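Local coordinates for protein IS607 family transposase IS1535 (Mycobacterium tuberculosis, PDB 6DGB) that probably binds DNA and exchanges its strands as a serine recombinase-type transposase of the IS607 family, this chain being its C-terminal catalytic domain, at residues R7-R13 / D102-D107; L57-R63 / L85-R90; R63-H69 / R90-D96; M108-T113 / A129-V133. One frame throughout, in Å; residues are numbered along the deposited sequence.

Contact 1: R7-R13 / D102-D107; sequences RVSSHDR and DDLVCD
S9 and D103 bring the two backbones closest, with their CA atoms 6.4 Å apart, where the loop leaving strand 3-8 faces the start of helix 104-120. R7-V8-S9 matches the Arg-Val-Ser signature of the resolvase fold, at the end of the first strand, the region in which serine recombinases carry their active site. The centre of the contact is the carboxylate of D103. S9 OG donates to D103 OD2 at 3.0 Å, arriving from above the carboxylate plane (49° out of it), and S9 N adds a weak bond to the same oxygen. R7 NH1 lies 3.9 Å from D103 OD2, a long salt bridge with the guanidinium and carboxylate planes 82° apart. R72 NH1 makes a further salt bridge to D103 OD2, and R72 O takes a bond from R7 NE. The other oxygen belongs to R13, whose extended chain slides past D103 in the opposite direction. R13 NE is 3.4 Å from D103 OD1, but this oxygen sits well out of the guanidinium plane, leaving only charge attraction. D107, whose OD1 lies 3.6 Å from S9 OG, is salt-bridged to R75. Beyond D103, C106 SG sits at the edge of the R13 guanidinium, beside NH2.

Contact 2: L57-R63 / L85-R90; sequences LSDPDAR and LSAQGR
R90 reaches into the turn 57-63 and grips two backbone oxygens with its guanidinium. R90 NH1 donates to L57 O at 2.8 Å, and R90 NH2 joins it end-on from the same face of that carbonyl. The side-on grip is on A62 O, with R90 NE at 2.9 Å and NH2 at 3.2 Å; this oxygen lies in the guanidinium plane, within 1° of it. A bend at chi3 (66°) turns the group into this slot, where P60 CA and the D59 carbonyl carbon lie over one face and L85 CD2 over the other. Four bonds in the plane of the group fix its rotation. Helix 78-86 ends here in a Schellman motif, G89 being its C-prime residue with positive phi; Q88 O, just before it, takes a weak bond from R63 NH1. R63 crosses R90 at about a right angle and lays its guanidinium over the aliphatic chain, R90 CG sitting 3.7 Å above the centre of the plane. R63 NH2 donates to P60 O in its own loop. A87 of the second subunit packs on R90. L57 CD2 meets L85 CD1 at 4.0 Å.

Contact 3: R63-H69 / R90-D96; sequences RVIVVEH and RRIVVAD
V64 and R91 lie side by side and point the same way, one on each of two parallel strands, and R91 spreads its guanidinium over the valine: V64 CG2 is 3.8 Å above the centre of the plane. R91 CG sits between its backbone N and carbonyl carbon (chi1 66°) and the chain then runs extended, which brings the flat end over the neighbour. Next on this face, V66 and V93 also stand side by side, while V64 CG1 reaches V93 CG2 at 3.9 Å along a slanting line. Helix 14-30 covers the same face, with L24 on V66 and W27 on V93. The reverse face carries I65, V67, I92 and V94. V67 turns CG2 towards the partner strand, where it meets CG2 of both I92 and V94 at 4.1 Å; helices 51-58 and 78-86 pack beyond I65 and I92.

These strands, 64-67 and 91-94, are the two arms of a beta-alpha-beta unit with helix 78-86 between them, joined by regular parallel bonds from R91 N to R63 O through to A95 N to V67 O. Past the strands, H69 crosses D96 and donates ND1 to D96 O at 3.1 Å, from above the carbonyl plane (60° out of it). E68 OE2 and D96 OD2 come within 4.0 Å with their carboxylates alongside, though D96 is poorly ordered and its carboxylate position less certain. Main-chain bonds and valine-isoleucine contacts thus hold the strands together, while the like-charged pair at their end is probably tolerated because R19 salt-bridges E68.

Contact 4: M108-T113 / A129-V133; sequences MIEVLT and AMRAV
No ring, side-chain amide or guanidinium takes part across the contact; the flat group met is the peptide carbonyl of I109, whose oxygen A129 CB approaches at 3.7 Å. The same oxygen accepts from T113 N and from T113 OG1, the hydroxyl standing above the carbonyl plane, 46° out of it. This is a helix-helix pair in the resolvase catalytic domain: helix 104-120 turns back through a short connection into helix 125-135, and the two segments cross at 129° with their axes 9.0 Å apart at closest approach.

A129 sits at the closest backbone approach, facing L112 (CA atoms 4.9 Å apart), its CB 3.5 Å from L112 CB and near T113 OG1. V133 has the most surface buried by the contact. Its CG2 is met by three residues of the first helix: I109 CG1 and L112 CD1, both at 3.6 Å, and M108, whose CB and CE both come to 3.8 Å of it. I109 and V133 cross at about a right angle, whereas L112 reaches the valine on a slant and lays its two methyls against A132 CB.

No hydrogen bond joins the two segments, so apolar packing holds them together. Helix 104-120 also meets its copy in the second subunit, where L112 packs on L112 and V111 on V111, which puts the pair at the dimer interface. M130 starts out pointing away from helix 104-120, but bends at chi2 and chi3 bring its SD back to 3.7 Å from I109 CG2.

Overall arrangement
Contact 4 is buried and almost wholly apolar, whereas contacts 1, 2 and 3 are partly buried and mix charge with packing. Contacts 2 and 3 share R63 and R90 and touch through L85 with I92 and L57 with I65, so the loops at one end of the sheet continue directly into its strand pairing. Contacts 1 and 4 both use helix 104-120: its start faces the polar loop after strand 3-8, and its next turns face helix 125-135. Contacts 2 and 4 lie on opposite sides of the chain's centre, their centres about 34 Å apart, yet both reach the second subunit. Backbone bonds dominate contact 3; arginine bonds to carbonyls dominate contact 2, and charge pairs contact 1.

Contact 1: R7-R13 / D102-D107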
loop_
_atom_site.group_PDB
_atom_site.type_symbol
_atom_site.label_atom_id
_atom_site.label_comp_id
_atom_site.label_asym_id
_atom_site.label_seq_id
_atom_site.Cartn_x
_atom_site.Cartn_y
_atom_site.Cartn_z
ATOM N N ARG A 7 -4.005 10.523 -11.103
ATOM C CA ARG A 7 -3.376 11.036 -9.879
ATOM C C ARG A 7 -2.036 11.710 -10.142
ATOM O O ARG A 7 -1.296 11.330 -11.051
ATOM C CB ARG A 7 -3.252 9.971 -8.753
ATOM C CG ARG A 7 -2.972 10.580 -7.362
ATOM C CD ARG A 7 -2.462 9.609 -6.320
ATOM N NE ARG A 7 -1.480 8.657 -6.834
ATOM C CZ ARG A 7 -0.166 8.856 -6.870
ATOM N NH1 ARG A 7 0.357 9.980 -6.390
ATOM N NH2 ARG A 7 0.637 7.926 -7.373
ATOM N N VAL A 8 -1.742 12.710 -9.307
ATOM C CA VAL A 8 -0.506 13.474 -9.273
ATOM C C VAL A 8 -0.153 13.812 -7.776
ATOM O O VAL A 8 -1.058 13.974 -6.949
ATOM C CB VAL A 8 -0.639 14.656 -10.265
ATOM C CG1 VAL A 8 -0.334 16.010 -9.647
ATOM C CG2 VAL A 8 0.174 14.403 -11.528
ATOM N N SER A 9 1.153 13.817 -7.427
ATOM C CA SER A 9 1.640 14.066 -6.053
ATOM C C SER A 9 1.491 15.508 -5.561
ATOM O O SER A 9 0.964 15.731 -4.465
ATOM C CB SER A 9 3.094 13.626 -5.896
ATOM O OG SER A 9 3.206 12.217 -5.798
ATOM N N SER A 10 2.002 16.473 -6.345
ATOM C CA SER A 10 1.983 17.895 -6.011
ATOM C C SER A 10 1.232 18.667 -7.069
ATOM O O SER A 10 1.301 18.295 -8.243
ATOM C CB SER A 10 3.410 18.433 -5.910
ATOM O OG SER A 10 3.468 19.849 -5.983
ATOM N N HIS A 11 0.595 19.800 -6.686
ATOM C CA HIS A 11 -0.118 20.620 -7.662
ATOM C C HIS A 11 0.854 21.520 -8.449
ATOM O O HIS A 11 0.565 22.685 -8.744
ATOM C CB HIS A 11 -1.301 21.380 -7.049
ATOM C CG HIS A 11 -2.375 21.667 -8.054
ATOM N ND1 HIS A 11 -3.232 20.672 -8.503
ATOM C CD2 HIS A 11 -2.678 22.825 -8.692
ATOM C CE1 HIS A 11 -4.031 21.254 -9.385
ATOM N NE2 HIS A 11 -3.737 22.551 -9.534
ATOM N N ASP A 12 2.014 20.934 -8.788
ATOM C CA ASP A 12 3.087 21.459 -9.622
ATOM C C ASP A 12 3.088 20.584 -10.894
ATOM O O ASP A 12 3.345 21.077 -11.999
ATOM C CB ASP A 12 4.438 21.361 -8.892
ATOM N N ARG A 13 2.716 19.292 -10.728
ATOM C CA ARG A 13 2.654 18.277 -11.783
ATOM C C ARG A 13 1.301 18.195 -12.522
ATOM O O ARG A 13 1.070 17.223 -13.246
ATOM C CB ARG A 13 3.046 16.902 -11.208
ATOM C CG ARG A 13 4.534 16.718 -11.030
ATOM C CD ARG A 13 4.830 15.365 -10.439
ATOM N NE ARG A 13 6.095 15.370 -9.714
ATOM C CZ ARG A 13 6.203 15.535 -8.401
ATOM N NH1 ARG A 13 5.117 15.690 -7.653
ATOM N NH2 ARG A 13 7.396 15.544 -7.826
ATOM N N ASP A 102 7.305 11.698 -13.169
ATOM C CA ASP A 102 7.886 10.739 -12.232
ATOM C C ASP A 102 7.972 11.314 -10.796
ATOM O O ASP A 102 8.801 12.184 -10.505
ATOM C CB ASP A 102 9.242 10.263 -12.756
ATOM C CG ASP A 102 9.776 9.087 -11.989
ATOM O OD1 ASP A 102 9.444 7.931 -12.369
ATOM O OD2 ASP A 102 10.510 9.315 -10.996
ATOM N N ASP A 103 7.087 10.816 -9.911
ATOM C CA ASP A 103 6.891 11.262 -8.522
ATOM C C ASP A 103 7.752 10.530 -7.475
ATOM O O ASP A 103 7.733 10.904 -6.294
ATOM C CB ASP A 103 5.410 11.035 -8.129
ATOM C CG ASP A 103 4.308 11.616 -9.007
ATOM O OD1 ASP A 103 4.630 12.271 -10.019
ATOM O OD2 ASP A 103 3.121 11.414 -8.678
ATOM N N LEU A 104 8.464 9.480 -7.912
ATOM C CA LEU A 104 9.206 8.493 -7.118
ATOM C C LEU A 104 10.173 9.059 -6.064
ATOM O O LEU A 104 10.160 8.595 -4.927
ATOM C CB LEU A 104 9.941 7.559 -8.091
ATOM C CG LEU A 104 10.550 6.288 -7.568
ATOM C CD1 LEU A 104 9.503 5.380 -6.955
ATOM C CD2 LEU A 104 11.235 5.569 -8.687
ATOM N N VAL A 105 11.005 10.036 -6.459
ATOM C CA VAL A 105 11.992 10.721 -5.615
ATOM C C VAL A 105 11.273 11.519 -4.510
ATOM O O VAL A 105 11.702 11.499 -3.353
ATOM C CB VAL A 105 13.002 11.545 -6.468
ATOM C CG1 VAL A 105 12.304 12.359 -7.567
ATOM C CG2 VAL A 105 13.932 12.405 -5.609
ATOM N N CYS A 106 10.127 12.120 -4.839
ATOM C CA CYS A 106 9.302 12.826 -3.866
ATOM C C CYS A 106 8.623 11.824 -2.949
ATOM O O CYS A 106 8.382 12.143 -1.784
ATOM C CB CYS A 106 8.301 13.748 -4.553
ATOM S SG CYS A 106 9.035 15.286 -5.156
ATOM N N ASP A 107 8.366 10.595 -3.460
ATOM C CA ASP A 107 7.752 9.502 -2.699
ATOM C C ASP A 107 8.787 8.847 -1.786
ATOM O O ASP A 107 8.420 8.336 -0.730
ATOM C CB ASP A 107 7.014 8.483 -3.611
ATOM C CG ASP A 107 5.595 8.889 -4.048
ATOM O OD1 ASP A 107 5.175 10.045 -3.767
ATOM O OD2 ASP A 107 4.917 8.071 -4.683
#

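Contact 2: L57-R63 / L85-R90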
loop_
_atom_site.group_PDB
_atom_site.type_symbol
_atom_site.label_atom_id
_atom_site.label_comp_id
_atom_site.label_asym_id
_atom_site.label_seq_id
_atom_site.Cartn_x
_atom_site.Cartn_y
_atom_site.Cartn_z
ATOM N N LEU A 57 -13.401 3.380 -4.337
ATOM C CA LEU A 57 -13.264 2.025 -3.809
ATOM C C LEU A 57 -14.443 1.594 -2.946
ATOM O O LEU A 57 -14.838 0.430 -3.012
ATOM C CB LEU A 57 -11.934 1.806 -3.081
ATOM C CG LEU A 57 -10.672 1.919 -3.935
ATOM C CD1 LEU A 57 -9.416 1.908 -3.070
ATOM C CD2 LEU A 57 -10.651 0.908 -5.057
ATOM N N SER A 58 -15.040 2.524 -2.186
ATOM C CA SER A 58 -16.197 2.210 -1.344
ATOM C C SER A 58 -17.508 2.127 -2.138
ATOM O O SER A 58 -18.483 1.610 -1.611
ATOM C CB SER A 58 -16.313 3.186 -0.181
ATOM O OG SER A 58 -16.435 4.528 -0.620
ATOM N N ASP A 59 -17.532 2.602 -3.412
ATOM C CA ASP A 59 -18.721 2.524 -4.265
ATOM C C ASP A 59 -18.739 1.185 -5.005
ATOM O O ASP A 59 -17.896 0.977 -5.870
ATOM C CB ASP A 59 -18.810 3.713 -5.246
ATOM C CG ASP A 59 -19.908 3.590 -6.295
ATOM O OD1 ASP A 59 -21.081 3.321 -5.908
ATOM O OD2 ASP A 59 -19.601 3.768 -7.500
ATOM N N PRO A 60 -19.685 0.267 -4.688
ATOM C CA PRO A 60 -19.709 -1.044 -5.378
ATOM C C PRO A 60 -20.083 -0.981 -6.856
ATOM O O PRO A 60 -19.888 -1.972 -7.565
ATOM C CB PRO A 60 -20.751 -1.847 -4.599
ATOM C CG PRO A 60 -20.997 -1.065 -3.352
ATOM C CD PRO A 60 -20.756 0.359 -3.680
ATOM N N ASP A 61 -20.640 0.166 -7.308
ATOM C CA ASP A 61 -21.032 0.398 -8.696
ATOM C C ASP A 61 -19.822 0.608 -9.610
ATOM O O ASP A 61 -19.969 0.432 -10.823
ATOM C CB ASP A 61 -21.964 1.620 -8.805
ATOM C CG ASP A 61 -23.393 1.408 -8.352
ATOM O OD1 ASP A 61 -23.714 0.284 -7.886
ATOM O OD2 ASP A 61 -24.196 2.362 -8.471
ATOM N N ALA A 62 -18.650 1.044 -9.042
ATOM C CA ALA A 62 -17.398 1.289 -9.776
ATOM C C ALA A 62 -16.766 -0.083 -10.011
ATOM O O ALA A 62 -15.870 -0.506 -9.268
ATOM C CB ALA A 62 -16.477 2.206 -8.970
ATOM N N ARG A 63 -17.326 -0.824 -10.995
ATOM C CA ARG A 63 -16.918 -2.188 -11.338
ATOM C C ARG A 63 -15.553 -2.208 -12.007
ATOM O O ARG A 63 -14.794 -3.141 -11.789
ATOM C CB ARG A 63 -17.978 -2.880 -12.217
ATOM C CG ARG A 63 -17.959 -4.420 -12.135
ATOM C CD ARG A 63 -19.317 -5.010 -11.814
ATOM N NE ARG A 63 -19.789 -4.518 -10.527
ATOM C CZ ARG A 63 -19.827 -5.226 -9.407
ATOM N NH1 ARG A 63 -19.448 -6.497 -9.406
ATOM N NH2 ARG A 63 -20.251 -4.672 -8.280
ATOM N N LEU A 85 -11.082 -6.431 -4.311
ATOM C CA LEU A 85 -12.061 -6.058 -5.347
ATOM C C LEU A 85 -12.583 -7.269 -6.125
ATOM O O LEU A 85 -13.781 -7.342 -6.423
ATOM C CB LEU A 85 -11.482 -5.004 -6.325
ATOM C CG LEU A 85 -11.309 -3.621 -5.756
ATOM C CD1 LEU A 85 -10.491 -2.761 -6.655
ATOM C CD2 LEU A 85 -12.632 -2.979 -5.460
ATOM N N SER A 86 -11.662 -8.206 -6.463
ATOM C CA SER A 86 -11.964 -9.441 -7.161
ATOM C C SER A 86 -13.121 -10.154 -6.464
ATOM O O SER A 86 -14.088 -10.494 -7.140
ATOM C CB SER A 86 -10.731 -10.335 -7.227
ATOM O OG SER A 86 -10.503 -11.051 -6.022
ATOM N N ALA A 87 -13.062 -10.296 -5.099
ATOM C CA ALA A 87 -14.119 -10.897 -4.261
ATOM C C ALA A 87 -15.547 -10.270 -4.490
ATOM O O ALA A 87 -16.562 -10.925 -4.214
ATOM C CB ALA A 87 -13.733 -10.809 -2.793
ATOM N N GLN A 88 -15.606 -9.020 -5.011
ATOM C CA GLN A 88 -16.850 -8.322 -5.287
ATOM C C GLN A 88 -17.097 -8.156 -6.803
ATOM O O GLN A 88 -17.964 -7.384 -7.199
ATOM C CB GLN A 88 -16.890 -6.973 -4.552
ATOM C CG GLN A 88 -18.322 -6.546 -4.231
ATOM C CD GLN A 88 -18.508 -5.130 -3.743
ATOM O OE1 GLN A 88 -17.585 -4.304 -3.732
ATOM N NE2 GLN A 88 -19.732 -4.825 -3.323
ATOM N N GLY A 89 -16.343 -8.901 -7.619
ATOM C CA GLY A 89 -16.419 -8.899 -9.081
ATOM C C GLY A 89 -16.074 -7.581 -9.753
ATOM O O GLY A 89 -16.539 -7.291 -10.867
ATOM N N ARG A 90 -15.261 -6.773 -9.060
ATOM C CA ARG A 90 -14.776 -5.467 -9.502
ATOM C C ARG A 90 -13.283 -5.611 -9.831
ATOM O O ARG A 90 -12.595 -6.463 -9.235
ATOM C CB ARG A 90 -14.993 -4.411 -8.397
ATOM C CG ARG A 90 -16.452 -4.227 -7.962
ATOM C CD ARG A 90 -16.560 -3.430 -6.684
ATOM N NE ARG A 90 -16.106 -2.055 -6.870
ATOM C CZ ARG A 90 -15.676 -1.268 -5.889
ATOM N NH1 ARG A 90 -15.650 -1.710 -4.632
ATOM N NH2 ARG A 90 -15.268 -0.031 -6.154
#

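Contact 3: R63-H69 / R90-D96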
loop_
_atom_site.group_PDB
_atom_site.type_symbol
_atom_site.label_atom_id
_atom_site.label_comp_id
_atom_site.label_asym_id
_atom_site.label_seq_id
_atom_site.Cartn_x
_atom_site.Cartn_y
_atom_site.Cartn_z
ATOM N N ARG A 63 -17.326 -0.824 -10.995
ATOM C CA ARG A 63 -16.918 -2.188 -11.338
ATOM C C ARG A 63 -15.553 -2.208 -12.007
ATOM O O ARG A 63 -14.794 -3.141 -11.789
ATOM C CB ARG A 63 -17.978 -2.880 -12.217
ATOM C CG ARG A 63 -17.959 -4.420 -12.135
ATOM C CD ARG A 63 -19.317 -5.010 -11.814
ATOM N NE ARG A 63 -19.789 -4.518 -10.527
ATOM C CZ ARG A 63 -19.827 -5.226 -9.407
ATOM N NH1 ARG A 63 -19.448 -6.497 -9.406
ATOM N NH2 ARG A 63 -20.251 -4.672 -8.280
ATOM N N VAL A 64 -15.249 -1.200 -12.833
ATOM C CA VAL A 64 -13.986 -1.104 -13.547
ATOM C C VAL A 64 -13.328 0.227 -13.202
ATOM O O VAL A 64 -13.946 1.279 -13.315
ATOM C CB VAL A 64 -14.196 -1.354 -15.069
ATOM C CG1 VAL A 64 -13.066 -0.789 -15.922
ATOM C CG2 VAL A 64 -14.359 -2.837 -15.347
ATOM N N ILE A 65 -12.099 0.158 -12.719
ATOM C CA ILE A 65 -11.302 1.316 -12.338
ATOM C C ILE A 65 -10.083 1.323 -13.247
ATOM O O ILE A 65 -9.204 0.452 -13.141
ATOM C CB ILE A 65 -10.932 1.297 -10.824
ATOM C CG1 ILE A 65 -12.218 1.320 -9.945
ATOM C CG2 ILE A 65 -9.982 2.466 -10.480
ATOM C CD1 ILE A 65 -12.040 0.996 -8.599
ATOM N N VAL A 66 -10.041 2.302 -14.140
ATOM C CA VAL A 66 -8.986 2.441 -15.134
ATOM C C VAL A 66 -7.961 3.501 -14.697
ATOM O O VAL A 66 -8.311 4.661 -14.435
ATOM C CB VAL A 66 -9.573 2.691 -16.571
ATOM C CG1 VAL A 66 -8.501 2.605 -17.654
ATOM C CG2 VAL A 66 -10.713 1.729 -16.885
ATOM N N VAL A 67 -6.690 3.074 -14.626
ATOM C CA VAL A 67 -5.509 3.910 -14.346
ATOM C C VAL A 67 -4.514 3.898 -15.524
ATOM O O VAL A 67 -4.498 2.927 -16.282
ATOM C CB VAL A 67 -4.794 3.524 -13.033
ATOM C CG1 VAL A 67 -5.511 4.118 -11.838
ATOM C CG2 VAL A 67 -4.601 2.017 -12.908
ATOM N N GLU A 68 -3.641 4.916 -15.635
ATOM C CA GLU A 68 -2.650 4.920 -16.705
ATOM C C GLU A 68 -1.587 3.882 -16.380
ATOM O O GLU A 68 -1.376 2.972 -17.177
ATOM C CB GLU A 68 -2.048 6.304 -16.934
ATOM C CG GLU A 68 -1.102 6.329 -18.123
ATOM C CD GLU A 68 -0.360 7.623 -18.383
ATOM O OE1 GLU A 68 0.193 8.202 -17.420
ATOM O OE2 GLU A 68 -0.247 8.008 -19.570
ATOM N N HIS A 69 -0.955 3.992 -15.203
ATOM C CA HIS A 69 0.023 3.025 -14.732
ATOM C C HIS A 69 -0.526 2.582 -13.400
ATOM O O HIS A 69 -1.369 3.287 -12.829
ATOM C CB HIS A 69 1.419 3.659 -14.525
ATOM C CG HIS A 69 2.079 4.276 -15.733
ATOM N ND1 HIS A 69 1.832 3.821 -17.028
ATOM C CD2 HIS A 69 2.989 5.282 -15.796
ATOM C CE1 HIS A 69 2.571 4.580 -17.827
ATOM N NE2 HIS A 69 3.277 5.478 -17.135
ATOM N N ARG A 90 -15.261 -6.773 -9.060
ATOM C CA ARG A 90 -14.776 -5.467 -9.502
ATOM C C ARG A 90 -13.283 -5.611 -9.831
ATOM O O ARG A 90 -12.595 -6.463 -9.235
ATOM C CB ARG A 90 -14.993 -4.411 -8.397
ATOM C CG ARG A 90 -16.452 -4.227 -7.962
ATOM C CD ARG A 90 -16.560 -3.430 -6.684
ATOM N NE ARG A 90 -16.106 -2.055 -6.870
ATOM C CZ ARG A 90 -15.676 -1.268 -5.889
ATOM N NH1 ARG A 90 -15.650 -1.710 -4.632
ATOM N NH2 ARG A 90 -15.268 -0.031 -6.154
ATOM N N ARG A 91 -12.778 -4.796 -10.781
ATOM C CA ARG A 91 -11.375 -4.890 -11.189
ATOM C C ARG A 91 -10.709 -3.562 -11.556
ATOM O O ARG A 91 -11.374 -2.574 -11.859
ATOM C CB ARG A 91 -11.192 -5.916 -12.334
ATOM C CG ARG A 91 -11.840 -5.536 -13.646
ATOM C CD ARG A 91 -11.556 -6.560 -14.724
ATOM N NE ARG A 91 -12.168 -6.166 -15.992
ATOM C CZ ARG A 91 -13.431 -6.425 -16.322
ATOM N NH1 ARG A 91 -14.220 -7.100 -15.486
ATOM N NH2 ARG A 91 -13.916 -6.013 -17.486
ATOM N N ILE A 92 -9.365 -3.578 -11.531
ATOM C CA ILE A 92 -8.481 -2.474 -11.888
ATOM C C ILE A 92 -7.900 -2.763 -13.269
ATOM O O ILE A 92 -7.293 -3.823 -13.487
ATOM C CB ILE A 92 -7.379 -2.292 -10.810
ATOM C CG1 ILE A 92 -7.974 -1.704 -9.529
ATOM C CG2 ILE A 92 -6.216 -1.431 -11.316
ATOM C CD1 ILE A 92 -7.519 -2.249 -8.397
ATOM N N VAL A 93 -8.081 -1.817 -14.203
ATOM C CA VAL A 93 -7.514 -1.947 -15.544
ATOM C C VAL A 93 -6.319 -0.977 -15.651
ATOM O O VAL A 93 -6.399 0.142 -15.148
ATOM C CB VAL A 93 -8.567 -1.783 -16.676
ATOM C CG1 VAL A 93 -7.946 -2.037 -18.038
ATOM C CG2 VAL A 93 -9.751 -2.718 -16.468
ATOM N N VAL A 94 -5.189 -1.444 -16.221
ATOM C CA VAL A 94 -3.990 -0.621 -16.440
ATOM C C VAL A 94 -3.849 -0.389 -17.941
ATOM O O VAL A 94 -3.686 -1.344 -18.701
ATOM C CB VAL A 94 -2.715 -1.218 -15.801
ATOM C CG1 VAL A 94 -1.534 -0.274 -15.974
ATOM C CG2 VAL A 94 -2.943 -1.505 -14.320
ATOM N N ALA A 95 -3.960 0.871 -18.364
ATOM C CA ALA A 95 -3.932 1.304 -19.779
ATOM C C ALA A 95 -2.550 1.319 -20.442
ATOM O O ALA A 95 -2.478 1.334 -21.674
ATOM C CB ALA A 95 -4.583 2.679 -19.914
ATOM N N ASP A 96 -1.472 1.354 -19.639
ATOM C CA ASP A 96 -0.076 1.402 -20.093
ATOM C C ASP A 96 0.864 0.725 -19.073
ATOM O O ASP A 96 0.756 0.990 -17.873
ATOM C CB ASP A 96 0.390 2.872 -20.274
ATOM C CG ASP A 96 0.340 3.482 -21.671
ATOM O OD1 ASP A 96 0.149 2.718 -22.652
ATOM O OD2 ASP A 96 0.525 4.726 -21.785
#

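Contact 4: M108-T113 / A129-V133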
loop_
_atom_site.group_PDB
_atom_site.type_symbol
_atom_site.label_atom_id
_atom_site.label_comp_id
_atom_site.label_asym_id
_atom_site.label_seq_id
_atom_site.Cartn_x
_atom_site.Cartn_y
_atom_site.Cartn_z
ATOM N N MET A 108 10.085 8.924 -2.161
ATOM C CA MET A 108 11.231 8.408 -1.390
ATOM C C MET A 108 11.395 9.277 -0.123
ATOM O O MET A 108 11.675 8.761 0.960
ATOM C CB MET A 108 12.504 8.462 -2.253
ATOM C CG MET A 108 13.488 7.338 -2.007
ATOM S SD MET A 108 14.505 6.899 -3.472
ATOM C CE MET A 108 15.696 8.253 -3.496
ATOM N N ILE A 109 11.171 10.603 -0.268
ATOM C CA ILE A 109 11.236 11.570 0.830
ATOM C C ILE A 109 10.038 11.395 1.774
ATOM O O ILE A 109 10.275 11.299 2.972
ATOM C CB ILE A 109 11.431 13.031 0.332
ATOM C CG1 ILE A 109 12.736 13.151 -0.491
ATOM C CG2 ILE A 109 11.428 14.030 1.507
ATOM C CD1 ILE A 109 12.850 14.320 -1.372
ATOM N N GLU A 110 8.776 11.340 1.275
ATOM C CA GLU A 110 7.611 11.178 2.167
ATOM C C GLU A 110 7.626 9.836 2.928
ATOM O O GLU A 110 7.150 9.796 4.064
ATOM C CB GLU A 110 6.256 11.440 1.481
ATOM C CG GLU A 110 5.748 10.365 0.524
ATOM C CD GLU A 110 4.705 10.805 -0.498
ATOM O OE1 GLU A 110 4.979 11.750 -1.275
ATOM O OE2 GLU A 110 3.638 10.155 -0.567
ATOM N N VAL A 111 8.248 8.779 2.350
ATOM C CA VAL A 111 8.418 7.462 2.986
ATOM C C VAL A 111 9.416 7.587 4.131
ATOM O O VAL A 111 9.097 7.217 5.264
ATOM C CB VAL A 111 8.846 6.359 1.962
ATOM C CG1 VAL A 111 9.550 5.184 2.637
ATOM C CG2 VAL A 111 7.660 5.855 1.162
ATOM N N LEU A 112 10.630 8.062 3.821
ATOM C CA LEU A 112 11.699 8.241 4.783
ATOM C C LEU A 112 11.318 9.215 5.887
ATOM O O LEU A 112 11.680 8.947 7.026
ATOM C CB LEU A 112 12.987 8.687 4.089
ATOM C CG LEU A 112 13.878 7.599 3.516
ATOM C CD1 LEU A 112 14.666 8.130 2.318
ATOM C CD2 LEU A 112 14.818 7.029 4.603
ATOM N N THR A 113 10.550 10.294 5.585
ATOM C CA THR A 113 10.106 11.243 6.612
ATOM C C THR A 113 9.277 10.506 7.673
ATOM O O THR A 113 9.652 10.527 8.844
ATOM C CB THR A 113 9.373 12.469 6.021
ATOM O OG1 THR A 113 10.268 13.187 5.176
ATOM C CG2 THR A 113 8.867 13.428 7.100
ATOM N N ALA A 129 15.348 12.523 6.263
ATOM C CA ALA A 129 14.921 11.964 4.980
ATOM C C ALA A 129 15.624 12.634 3.788
ATOM O O ALA A 129 15.930 11.952 2.811
ATOM C CB ALA A 129 13.422 12.128 4.827
ATOM N N MET A 130 15.870 13.962 3.864
ATOM C CA MET A 130 16.525 14.756 2.811
ATOM C C MET A 130 18.002 14.407 2.640
ATOM O O MET A 130 18.466 14.308 1.509
ATOM C CB MET A 130 16.381 16.259 3.082
ATOM C CG MET A 130 14.955 16.787 3.006
ATOM S SD MET A 130 14.116 16.580 1.435
ATOM C CE MET A 130 15.006 17.785 0.424
ATOM N N ARG A 131 18.739 14.248 3.755
ATOM C CA ARG A 131 20.158 13.871 3.745
ATOM C C ARG A 131 20.288 12.414 3.277
ATOM O O ARG A 131 21.290 12.047 2.659
ATOM C CB ARG A 131 20.777 13.981 5.141
ATOM C CG ARG A 131 20.845 15.375 5.757
ATOM C CD ARG A 131 21.303 15.358 7.222
ATOM N NE ARG A 131 20.811 14.180 7.953
ATOM C CZ ARG A 131 20.391 14.168 9.219
ATOM N NH1 ARG A 131 20.345 15.295 9.924
ATOM N NH2 ARG A 131 19.979 13.033 9.776
ATOM N N ALA A 132 19.275 11.581 3.600
ATOM C CA ALA A 132 19.202 10.164 3.245
ATOM C C ALA A 132 18.998 9.968 1.753
ATOM O O ALA A 132 19.766 9.209 1.165
ATOM C CB ALA A 132 18.095 9.468 4.021
ATOM N N VAL A 133 17.984 10.654 1.138
ATOM C CA VAL A 133 17.688 10.598 -0.302
ATOM C C VAL A 133 18.918 11.084 -1.078
ATOM O O VAL A 133 19.213 10.577 -2.159
ATOM C CB VAL A 133 16.366 11.353 -0.647
ATOM C CG1 VAL A 133 16.343 11.899 -2.076
ATOM C CG2 VAL A 133 15.164 10.454 -0.398
#